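Local coordinates for protein Methylcobalamin\: coenzyme M methyltransferase (Methanosarcina mazei, PDB 4AY7) that probably transfers the methyl group of a methylated corrinoid to coenzyme M with the help of zinc, a step of methanogenesis, at residues His56-Leu67 / Arg129-Ile140; Thr85-Ile95 / Gln103-Tyr111. One frame throughout, in Å; residues are numbered along the deposited sequence.

Interaction 1 packs helix 59-71 against helix 130-144, largely through aliphatic side chains in a partly buried layer that also touches strand 78-80 of the parallel barrel sheet. Interaction 2 closes the small antiparallel hairpin of strands 94-96 and 105-108, more open on its Glu-94 and Thr-107 side, and relies on backbone hydrogen bonds with an apolar patch beneath helix 86-90. The two pairings meet in a joint that is part polar, part packing: Arg-129 of interaction 1 forms a salt bridge with Glu-89 of interaction 2, and the ring of His-56 packs on Pro-104, next to Gln-103, which binds coenzyme M in this protein, though none is bound here.

Interaction 1: residues His56-Leu67 / Arg129-Ile140; sequences HTNPELMAKLAL and RIPVVLEAIKII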
loop_
_atom_site.group_PDB
_atom_site.type_symbol
_atom_site.label_atom_id
_atom_site.label_comp_id
_atom_site.label_asym_id
_atom_site.label_seq_id
_atom_site.Cartn_x
_atom_site.Cartn_y
_atom_site.Cartn_z
ATOM N N HIS A 56 -7.026 12.372 -8.569
ATOM C CA HIS A 56 -7.138 12.253 -7.112
ATOM C C HIS A 56 -8.475 12.719 -6.602
ATOM O O HIS A 56 -8.899 12.355 -5.516
ATOM C CB HIS A 56 -6.050 13.018 -6.410
ATOM C CG HIS A 56 -4.625 12.753 -6.876
ATOM N ND1 HIS A 56 -4.038 11.514 -6.931
ATOM C CD2 HIS A 56 -3.622 13.669 -7.142
ATOM C CE1 HIS A 56 -2.747 11.644 -7.232
ATOM N NE2 HIS A 56 -2.501 12.988 -7.423
ATOM N N THR A 57 -9.168 13.553 -7.349
ATOM C CA THR A 57 -10.342 14.294 -6.839
ATOM C C THR A 57 -11.669 13.903 -7.526
ATOM O O THR A 57 -12.749 14.238 -7.054
ATOM C CB THR A 57 -10.098 15.819 -6.971
ATOM O OG1 THR A 57 -9.928 16.216 -8.366
ATOM C CG2 THR A 57 -8.800 16.234 -6.267
ATOM N N ASN A 58 -11.607 13.235 -8.661
ATOM C CA ASN A 58 -12.809 12.895 -9.415
ATOM C C ASN A 58 -12.909 11.360 -9.439
ATOM O O ASN A 58 -12.005 10.729 -9.992
ATOM C CB ASN A 58 -12.562 13.380 -10.830
ATOM C CG ASN A 58 -13.726 13.113 -11.794
ATOM O OD1 ASN A 58 -14.260 12.031 -11.903
ATOM N ND2 ASN A 58 -14.071 14.144 -12.559
ATOM N N PRO A 59 -14.004 10.764 -8.924
ATOM C CA PRO A 59 -14.039 9.293 -8.835
ATOM C C PRO A 59 -13.981 8.587 -10.165
ATOM O O PRO A 59 -13.424 7.494 -10.250
ATOM C CB PRO A 59 -15.399 8.973 -8.180
ATOM C CG PRO A 59 -16.230 10.183 -8.449
ATOM C CD PRO A 59 -15.242 11.356 -8.375
ATOM N N GLU A 60 -14.593 9.197 -11.172
ATOM C CA GLU A 60 -14.604 8.569 -12.496
ATOM C C GLU A 60 -13.219 8.540 -13.106
ATOM O O GLU A 60 -12.818 7.528 -13.646
ATOM C CB GLU A 60 -15.575 9.231 -13.429
ATOM C CG GLU A 60 -17.010 9.111 -12.968
ATOM C CD GLU A 60 -17.712 7.824 -13.375
ATOM O OE1 GLU A 60 -17.100 6.848 -13.957
ATOM O OE2 GLU A 60 -18.910 7.758 -13.041
ATOM N N LEU A 61 -12.466 9.614 -13.015
ATOM C CA LEU A 61 -11.068 9.575 -13.486
ATOM C C LEU A 61 -10.147 8.681 -12.645
ATOM O O LEU A 61 -9.254 8.004 -13.198
ATOM C CB LEU A 61 -10.489 10.990 -13.651
ATOM C CG LEU A 61 -11.193 11.938 -14.603
ATOM C CD1 LEU A 61 -10.593 13.344 -14.416
ATOM C CD2 LEU A 61 -11.145 11.441 -16.074
ATOM N N MET A 62 -10.371 8.655 -11.328
ATOM C CA MET A 62 -9.647 7.731 -10.467
ATOM C C MET A 62 -9.896 6.263 -10.953
ATOM O O MET A 62 -8.929 5.460 -11.120
ATOM C CB MET A 62 -10.094 7.917 -9.012
ATOM C CG MET A 62 -9.333 7.069 -8.000
ATOM S SD MET A 62 -9.754 7.365 -6.290
ATOM C CE MET A 62 -8.858 8.914 -5.975
ATOM N N ALA A 63 -11.166 5.913 -11.169
ATOM C CA ALA A 63 -11.532 4.613 -11.671
ATOM C C ALA A 63 -10.825 4.336 -13.026
ATOM O O ALA A 63 -10.187 3.293 -13.224
ATOM C CB ALA A 63 -13.030 4.517 -11.811
ATOM N N LYS A 64 -10.890 5.326 -13.902
ATOM C CA LYS A 64 -10.456 5.194 -15.282
ATOM C C LYS A 64 -8.959 4.944 -15.331
ATOM O O LYS A 64 -8.535 3.983 -16.007
ATOM C CB LYS A 64 -10.960 6.413 -16.100
ATOM C CG LYS A 64 -10.912 6.253 -17.595
ATOM C CD LYS A 64 -11.225 7.572 -18.281
ATOM C CE LYS A 64 -11.247 7.414 -19.818
ATOM N NZ LYS A 64 -11.364 8.756 -20.525
ATOM N N LEU A 65 -8.164 5.641 -14.528
ATOM C CA LEU A 65 -6.738 5.408 -14.498
ATOM C C LEU A 65 -6.349 4.063 -13.848
ATOM O O LEU A 65 -5.313 3.403 -14.282
ATOM C CB LEU A 65 -6.039 6.481 -13.771
ATOM C CG LEU A 65 -4.543 6.467 -13.666
ATOM C CD1 LEU A 65 -3.869 6.523 -15.066
ATOM C CD2 LEU A 65 -4.189 7.643 -12.776
ATOM N N ALA A 66 -7.115 3.656 -12.810
ATOM C CA ALA A 66 -6.827 2.354 -12.132
ATOM C C ALA A 66 -7.042 1.170 -13.051
ATOM O O ALA A 66 -6.247 0.175 -13.110
ATOM C CB ALA A 66 -7.740 2.177 -10.927
ATOM N N LEU A 67 -8.147 1.258 -13.767
ATOM C CA LEU A 67 -8.532 0.188 -14.626
ATOM C C LEU A 67 -7.526 0.092 -15.762
ATOM O O LEU A 67 -7.291 -0.997 -16.271
ATOM C CB LEU A 67 -9.928 0.394 -15.203
ATOM C CG LEU A 67 -11.092 0.080 -14.270
ATOM C CD1 LEU A 67 -11.574 -1.376 -14.319
ATOM C CD2 LEU A 67 -10.647 0.353 -12.853
ATOM N N ARG A 129 -11.745 13.361 0.731
ATOM C CA ARG A 129 -11.924 12.587 -0.486
ATOM C C ARG A 129 -12.264 11.128 -0.198
ATOM O O ARG A 129 -12.299 10.308 -1.117
ATOM C CB ARG A 129 -10.690 12.776 -1.333
ATOM C CG ARG A 129 -10.469 14.169 -1.832
ATOM C CD ARG A 129 -9.144 14.265 -2.582
ATOM N NE ARG A 129 -7.976 14.231 -1.693
ATOM C CZ ARG A 129 -6.964 13.402 -1.810
ATOM N NH1 ARG A 129 -6.926 12.546 -2.804
ATOM N NH2 ARG A 129 -5.970 13.468 -0.934
ATOM N N ILE A 130 -12.644 10.823 1.040
ATOM C CA ILE A 130 -13.073 9.488 1.374
ATOM C C ILE A 130 -14.206 9.083 0.450
ATOM O O ILE A 130 -14.190 7.995 -0.160
ATOM C CB ILE A 130 -13.392 9.303 2.897
ATOM C CG1 ILE A 130 -12.045 9.272 3.655
ATOM C CG2 ILE A 130 -14.084 7.943 3.153
ATOM C CD1 ILE A 130 -12.178 9.172 5.156
ATOM N N PRO A 131 -15.166 9.948 0.279
ATOM C CA PRO A 131 -16.210 9.556 -0.644
ATOM C C PRO A 131 -15.799 9.411 -2.133
ATOM O O PRO A 131 -16.491 8.691 -2.869
ATOM C CB PRO A 131 -17.217 10.716 -0.504
ATOM C CG PRO A 131 -16.950 11.308 0.851
ATOM C CD PRO A 131 -15.454 11.264 0.898
ATOM N N VAL A 132 -14.712 10.037 -2.573
ATOM C CA VAL A 132 -14.198 9.809 -3.927
ATOM C C VAL A 132 -13.664 8.353 -4.058
ATOM O O VAL A 132 -13.983 7.651 -5.041
ATOM C CB VAL A 132 -13.044 10.764 -4.274
ATOM C CG1 VAL A 132 -12.609 10.550 -5.692
ATOM C CG2 VAL A 132 -13.508 12.237 -4.211
ATOM N N VAL A 133 -12.870 7.925 -3.065
ATOM C CA VAL A 133 -12.314 6.590 -3.065
ATOM C C VAL A 133 -13.398 5.525 -2.974
ATOM O O VAL A 133 -13.383 4.581 -3.763
ATOM C CB VAL A 133 -11.322 6.395 -1.911
ATOM C CG1 VAL A 133 -10.847 4.923 -1.891
ATOM C CG2 VAL A 133 -10.121 7.335 -2.138
ATOM N N LEU A 134 -14.392 5.716 -2.108
ATOM C CA LEU A 134 -15.450 4.708 -1.997
ATOM C C LEU A 134 -16.253 4.612 -3.268
ATOM O O LEU A 134 -16.594 3.543 -3.729
ATOM C CB LEU A 134 -16.342 4.995 -0.781
ATOM C CG LEU A 134 -15.587 5.048 0.565
ATOM C CD1 LEU A 134 -16.589 5.234 1.699
ATOM C CD2 LEU A 134 -14.720 3.771 0.834
ATOM N N GLU A 135 -16.565 5.724 -3.862
ATOM C CA GLU A 135 -17.269 5.700 -5.100
ATOM C C GLU A 135 -16.443 5.087 -6.260
ATOM O O GLU A 135 -16.998 4.417 -7.101
ATOM C CB GLU A 135 -17.748 7.103 -5.429
ATOM C CG GLU A 135 -18.350 7.227 -6.805
ATOM C CD GLU A 135 -19.773 6.656 -6.903
ATOM O OE1 GLU A 135 -20.323 6.047 -5.910
ATOM O OE2 GLU A 135 -20.383 6.905 -7.976
ATOM N N ALA A 136 -15.148 5.326 -6.289
ATOM C CA ALA A 136 -14.291 4.772 -7.363
ATOM C C ALA A 136 -14.199 3.247 -7.262
ATOM O O ALA A 136 -14.249 2.557 -8.266
ATOM C CB ALA A 136 -12.899 5.420 -7.397
ATOM N N ILE A 137 -14.190 2.742 -6.026
ATOM C CA ILE A 137 -14.192 1.287 -5.793
ATOM C C ILE A 137 -15.445 0.685 -6.374
ATOM O O ILE A 137 -15.376 -0.315 -7.061
ATOM C CB ILE A 137 -14.100 0.942 -4.297
ATOM C CG1 ILE A 137 -12.708 1.354 -3.795
ATOM C CG2 ILE A 137 -14.413 -0.554 -4.109
ATOM C CD1 ILE A 137 -12.605 1.402 -2.241
ATOM N N LYS A 138 -16.582 1.318 -6.126
ATOM C CA LYS A 138 -17.858 0.805 -6.694
ATOM C C LYS A 138 -17.888 0.866 -8.200
ATOM O O LYS A 138 -18.388 -0.045 -8.863
ATOM C CB LYS A 138 -19.025 1.596 -6.146
ATOM C CG LYS A 138 -19.141 1.417 -4.642
ATOM C CD LYS A 138 -20.160 2.386 -4.063
ATOM C CE LYS A 138 -19.704 2.952 -2.703
ATOM N NZ LYS A 138 -20.148 4.372 -2.674
ATOM N N ILE A 139 -17.335 1.930 -8.758
ATOM C CA ILE A 139 -17.244 2.033 -10.229
ATOM C C ILE A 139 -16.348 0.922 -10.804
ATOM O O ILE A 139 -16.678 0.317 -11.823
ATOM C CB ILE A 139 -16.665 3.343 -10.654
ATOM C CG1 ILE A 139 -17.622 4.489 -10.255
ATOM C CG2 ILE A 139 -16.439 3.402 -12.177
ATOM C CD1 ILE A 139 -17.010 5.852 -10.553
ATOM N N ILE A 140 -15.187 0.710 -10.181
ATOM C CA ILE A 140 -14.262 -0.409 -10.573
ATOM C C ILE A 140 -14.958 -1.789 -10.500
ATOM O O ILE A 140 -15.034 -2.489 -11.493
ATOM C CB ILE A 140 -12.988 -0.415 -9.716
ATOM C CG1 ILE A 140 -12.189 0.846 -10.056
ATOM C CG2 ILE A 140 -12.198 -1.749 -9.871
ATOM C CD1 ILE A 140 -11.086 1.156 -9.034
#
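His-56 meets Arg-129 through its carbonyl: the Arg-129 guanidinium turns its edge to His-56 O, which lies near its plane, NH1 making a weak hydrogen bond of 3.4 Å. The stronger partners of that arginine are Glu-89, in a salt bridge, and the sulfinate of the modified cysteine at position 83. Thr-57 follows, its carbonyl resting on CG2 of Val-132. Asn-58 caps helix 59-71, OD1 accepting from Leu-61 N at 3.2 Å, the donor standing above the carbonyl plane. Pro-59 is a knob set among Val-132, Glu-135, Ala-136 and Ile-139; its CB lies 3.7 Å from Glu-135 CG, and its ring crosses Val-132 at about a right angle. Glu-60 bends at chi2 (-85°), which lays its carboxylate against CD1 of Ile-139. Met-62 extends with CG opposite the backbone N (chi1 -176°), laying SD by Ala-136 CB at 3.9 Å, and a bend at chi3 then turns CE to Val-132 CG1. Ala-63 is small enough to bring the helices close, its CB 3.6 Å from Ile-139 CG2. Ala-66 touches Ile-140 CD1, and Leu-67 CD2 presses on Ile-140 CG1 at 3.2 Å, tighter than ordinary van der Waals contact. With an alanine at Ile-140, Leu-67 CD2 and Ala-66 CB would probably lose their packing partner, and a gap would open beside Leu-80 of strand 78-80. The axes of 59-67 and 130-140 approach to 8.3 Å and cross at -50°: helix packing on the outside of a TIM barrel of the uroporphyrinogen decarboxylase family.

Interaction 2: residues Thr85-Ile95 / Gln103-Tyr111; sequences TVLVEAMGCEI and QPSVTGHPY
Glu-94 O is gripped by two backbone donors of the facing strand, Thr-107 N at 2.9 Å and Gly-108 N at 3.2 Å. The first arrives almost straight on the carbonyl (C=O...N angle 160°); the second comes in at an angle, its N tilted from the carbonyl plane. Glu-94 N returns a bond to Gly-108 O at 3.0 Å, completing an antiparallel hydrogen-bonded pair. Gly-108 faces Glu-94 CB with its bare CA. The Glu-94 and Thr-107 side chains lie side by side, pointing the same way, CG beside OG1.

Val-106 and Ile-95 share the other face. Val-106 CG2 touches Ile-95 CD1 at 3.7 Å and Val-88 CG2 of helix 86-90, while CG1, opposite the backbone N (chi1 -177°), lies against Cys-93 CB. Ile-95 sends CG2 onto Pro-104 CB at 3.8 Å, and Thr-85 meets the same proline at about a right angle, OG1 against CB and CG2 near its carbonyl O. Farther along, Cys-93 SG meets Pro-110 CD at 3.6 Å, and Pro-110 also packs on the backbone of Gly-92.

Gly-92, with positive phi (115°), ends helix 86-90 in a Schellman motif and turns the chain into strand 94-96. Outside the pair, Val-88 and Val-106 rest on Asp-163 of helix 157-165, and Thr-85 OG1 bonds the sulfinate at position 83. Gln-103, which binds coenzyme M in this protein, though none is bound here, precedes Pro-104 and bonds Tyr-82 O. The whole is a beta hairpin with a classic bulge, Thr-107 and Gly-108 facing Glu-94, bordering the coenzyme M site.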
loop_
_atom_site.group_PDB
_atom_site.type_symbol
_atom_site.label_atom_id
_atom_site.label_comp_id
_atom_site.label_asym_id
_atom_site.label_seq_id
_atom_site.Cartn_x
_atom_site.Cartn_y
_atom_site.Cartn_z
ATOM N N THR A 85 -2.582 10.257 1.319
ATOM C CA THR A 85 -3.116 11.421 2.027
ATOM C C THR A 85 -4.631 11.444 2.220
ATOM O O THR A 85 -5.164 12.355 2.939
ATOM C CB THR A 85 -2.732 12.800 1.347
ATOM O OG1 THR A 85 -3.414 12.929 0.090
ATOM C CG2 THR A 85 -1.197 12.971 1.089
ATOM N N VAL A 86 -5.372 10.513 1.672
ATOM C CA VAL A 86 -6.811 10.626 1.787
ATOM C C VAL A 86 -7.325 10.681 3.242
ATOM O O VAL A 86 -8.214 11.480 3.591
ATOM C CB VAL A 86 -7.526 9.533 0.950
ATOM C CG1 VAL A 86 -9.050 9.487 1.169
ATOM C CG2 VAL A 86 -7.263 9.734 -0.537
ATOM N N LEU A 87 -6.844 9.745 4.049
ATOM C CA LEU A 87 -7.346 9.607 5.390
ATOM C C LEU A 87 -6.815 10.787 6.221
ATOM O O LEU A 87 -7.528 11.382 7.008
ATOM C CB LEU A 87 -6.933 8.216 5.989
ATOM C CG LEU A 87 -7.340 7.996 7.489
ATOM C CD1 LEU A 87 -8.859 8.239 7.634
ATOM C CD2 LEU A 87 -6.889 6.601 7.965
ATOM N N VAL A 88 -5.539 11.118 6.088
ATOM C CA VAL A 88 -4.986 12.182 6.954
ATOM C C VAL A 88 -5.663 13.537 6.665
ATOM O O VAL A 88 -5.930 14.333 7.598
ATOM C CB VAL A 88 -3.444 12.246 6.861
ATOM C CG1 VAL A 88 -2.849 10.969 7.491
ATOM C CG2 VAL A 88 -2.946 12.336 5.447
ATOM N N GLU A 89 -6.010 13.771 5.414
ATOM C CA GLU A 89 -6.768 14.916 5.050
ATOM C C GLU A 89 -8.168 14.889 5.634
ATOM O O GLU A 89 -8.643 15.942 6.068
ATOM C CB GLU A 89 -6.911 15.001 3.551
ATOM C CG GLU A 89 -7.730 16.185 3.103
ATOM C CD GLU A 89 -7.728 16.364 1.582
ATOM O OE1 GLU A 89 -7.839 15.356 0.906
ATOM O OE2 GLU A 89 -7.652 17.475 0.997
ATOM N N ALA A 90 -8.850 13.778 5.567
ATOM C CA ALA A 90 -10.165 13.627 6.234
ATOM C C ALA A 90 -10.070 13.840 7.743
ATOM O O ALA A 90 -10.949 14.493 8.314
ATOM C CB ALA A 90 -10.773 12.299 5.870
ATOM N N MET A 91 -8.928 13.506 8.312
ATOM C CA MET A 91 -8.614 13.780 9.724
ATOM C C MET A 91 -8.193 15.228 10.051
ATOM O O MET A 91 -7.920 15.524 11.230
ATOM C CB MET A 91 -7.590 12.779 10.256
ATOM C CG MET A 91 -8.116 11.324 10.442
ATOM S SD MET A 91 -9.307 11.271 11.803
ATOM C CE MET A 91 -8.073 11.405 13.128
ATOM N N GLY A 92 -8.077 16.097 9.039
ATOM C CA GLY A 92 -7.793 17.530 9.242
ATOM C C GLY A 92 -6.461 18.058 8.704
ATOM O O GLY A 92 -6.225 19.231 8.726
ATOM N N CYS A 93 -5.620 17.188 8.121
ATOM C CA CYS A 93 -4.429 17.662 7.438
ATOM C C CYS A 93 -4.744 18.508 6.184
ATOM O O CYS A 93 -5.722 18.286 5.462
ATOM C CB CYS A 93 -3.484 16.483 7.064
ATOM S SG CYS A 93 -2.803 15.576 8.491
ATOM N N GLU A 94 -3.856 19.442 5.930
ATOM C CA GLU A 94 -3.853 20.224 4.704
ATOM C C GLU A 94 -2.871 19.608 3.712
ATOM O O GLU A 94 -1.741 19.371 4.066
ATOM C CB GLU A 94 -3.563 21.713 5.026
ATOM C CG GLU A 94 -3.284 22.689 3.840
ATOM C CD GLU A 94 -4.443 22.903 2.866
ATOM O OE1 GLU A 94 -5.612 22.660 3.254
ATOM O OE2 GLU A 94 -4.176 23.341 1.691
ATOM N N ILE A 95 -3.317 19.371 2.497
ATOM C CA ILE A 95 -2.552 18.622 1.488
ATOM C C ILE A 95 -2.152 19.498 0.273
ATOM O O ILE A 95 -2.946 20.285 -0.260
ATOM C CB ILE A 95 -3.447 17.484 0.957
ATOM C CG1 ILE A 95 -3.985 16.587 2.098
ATOM C CG2 ILE A 95 -2.716 16.646 -0.114
ATOM C CD1 ILE A 95 -2.954 15.957 2.996
ATOM N N GLN A 103 3.317 13.333 -6.333
ATOM C CA GLN A 103 2.147 12.841 -5.571
ATOM C C GLN A 103 1.711 13.916 -4.563
ATOM O O GLN A 103 2.522 14.692 -4.157
ATOM C CB GLN A 103 2.476 11.551 -4.766
ATOM C CG GLN A 103 2.502 10.383 -5.646
ATOM C CD GLN A 103 2.817 9.099 -4.907
ATOM O OE1 GLN A 103 3.931 8.932 -4.370
ATOM N NE2 GLN A 103 1.841 8.180 -4.887
ATOM N N PRO A 104 0.484 13.881 -4.113
ATOM C CA PRO A 104 0.097 14.730 -2.984
ATOM C C PRO A 104 0.952 14.525 -1.754
ATOM O O PRO A 104 1.367 13.423 -1.491
ATOM C CB PRO A 104 -1.364 14.278 -2.713
ATOM C CG PRO A 104 -1.861 13.868 -4.093
ATOM C CD PRO A 104 -0.679 13.181 -4.679
ATOM N N SER A 105 1.132 15.554 -0.958
ATOM C CA SER A 105 1.919 15.487 0.247
ATOM C C SER A 105 1.266 16.353 1.335
ATOM O O SER A 105 0.632 17.376 1.013
ATOM C CB SER A 105 3.325 16.011 -0.008
ATOM O OG SER A 105 3.243 17.276 -0.556
ATOM N N VAL A 106 1.450 15.936 2.588
ATOM C CA VAL A 106 0.957 16.768 3.736
ATOM C C VAL A 106 1.806 17.972 3.990
ATOM O O VAL A 106 3.006 17.838 4.274
ATOM C CB VAL A 106 0.856 15.956 5.025
ATOM C CG1 VAL A 106 0.279 16.864 6.124
ATOM C CG2 VAL A 106 0.001 14.726 4.801
ATOM N N THR A 107 1.175 19.150 4.013
ATOM C CA THR A 107 1.856 20.378 4.390
ATOM C C THR A 107 1.445 20.983 5.706
ATOM O O THR A 107 2.206 21.717 6.270
ATOM C CB THR A 107 1.710 21.482 3.329
ATOM O OG1 THR A 107 0.323 21.899 3.176
ATOM C CG2 THR A 107 2.344 20.974 2.040
ATOM N N GLY A 108 0.239 20.677 6.155
ATOM C CA GLY A 108 -0.302 21.196 7.421
ATOM C C GLY A 108 -0.793 20.067 8.278
ATOM O O GLY A 108 -1.554 19.183 7.828
ATOM N N HIS A 109 -0.408 20.135 9.547
ATOM C CA HIS A 109 -0.724 19.114 10.575
ATOM C C HIS A 109 -1.675 19.712 11.632
ATOM O O HIS A 109 -1.439 20.811 12.109
ATOM C CB HIS A 109 0.606 18.723 11.234
ATOM C CG HIS A 109 1.666 18.270 10.232
ATOM N ND1 HIS A 109 1.656 17.034 9.683
ATOM C CD2 HIS A 109 2.809 18.935 9.708
ATOM C CE1 HIS A 109 2.698 16.929 8.815
ATOM N NE2 HIS A 109 3.383 18.102 8.816
ATOM N N PRO A 110 -2.801 19.053 11.904
ATOM C CA PRO A 110 -3.809 19.647 12.734
ATOM C C PRO A 110 -3.452 19.774 14.230
ATOM O O PRO A 110 -3.974 20.689 14.910
ATOM C CB PRO A 110 -5.053 18.791 12.455
ATOM C CG PRO A 110 -4.502 17.400 12.081
ATOM C CD PRO A 110 -3.252 17.769 11.305
ATOM N N TYR A 111 -2.527 18.964 14.733
ATOM C CA TYR A 111 -2.211 18.877 16.194
ATOM C C TYR A 111 -0.721 18.871 16.424
ATOM O O TYR A 111 -0.191 17.958 17.088
ATOM C CB TYR A 111 -2.822 17.587 16.788
ATOM C CG TYR A 111 -4.279 17.636 16.645
ATOM C CD1 TYR A 111 -5.004 18.551 17.384
ATOM C CD2 TYR A 111 -4.947 16.852 15.702
ATOM C CE1 TYR A 111 -6.363 18.664 17.241
ATOM C CE2 TYR A 111 -6.345 16.989 15.548
ATOM C CZ TYR A 111 -7.003 17.900 16.310
ATOM O OH TYR A 111 -8.360 18.120 16.215
#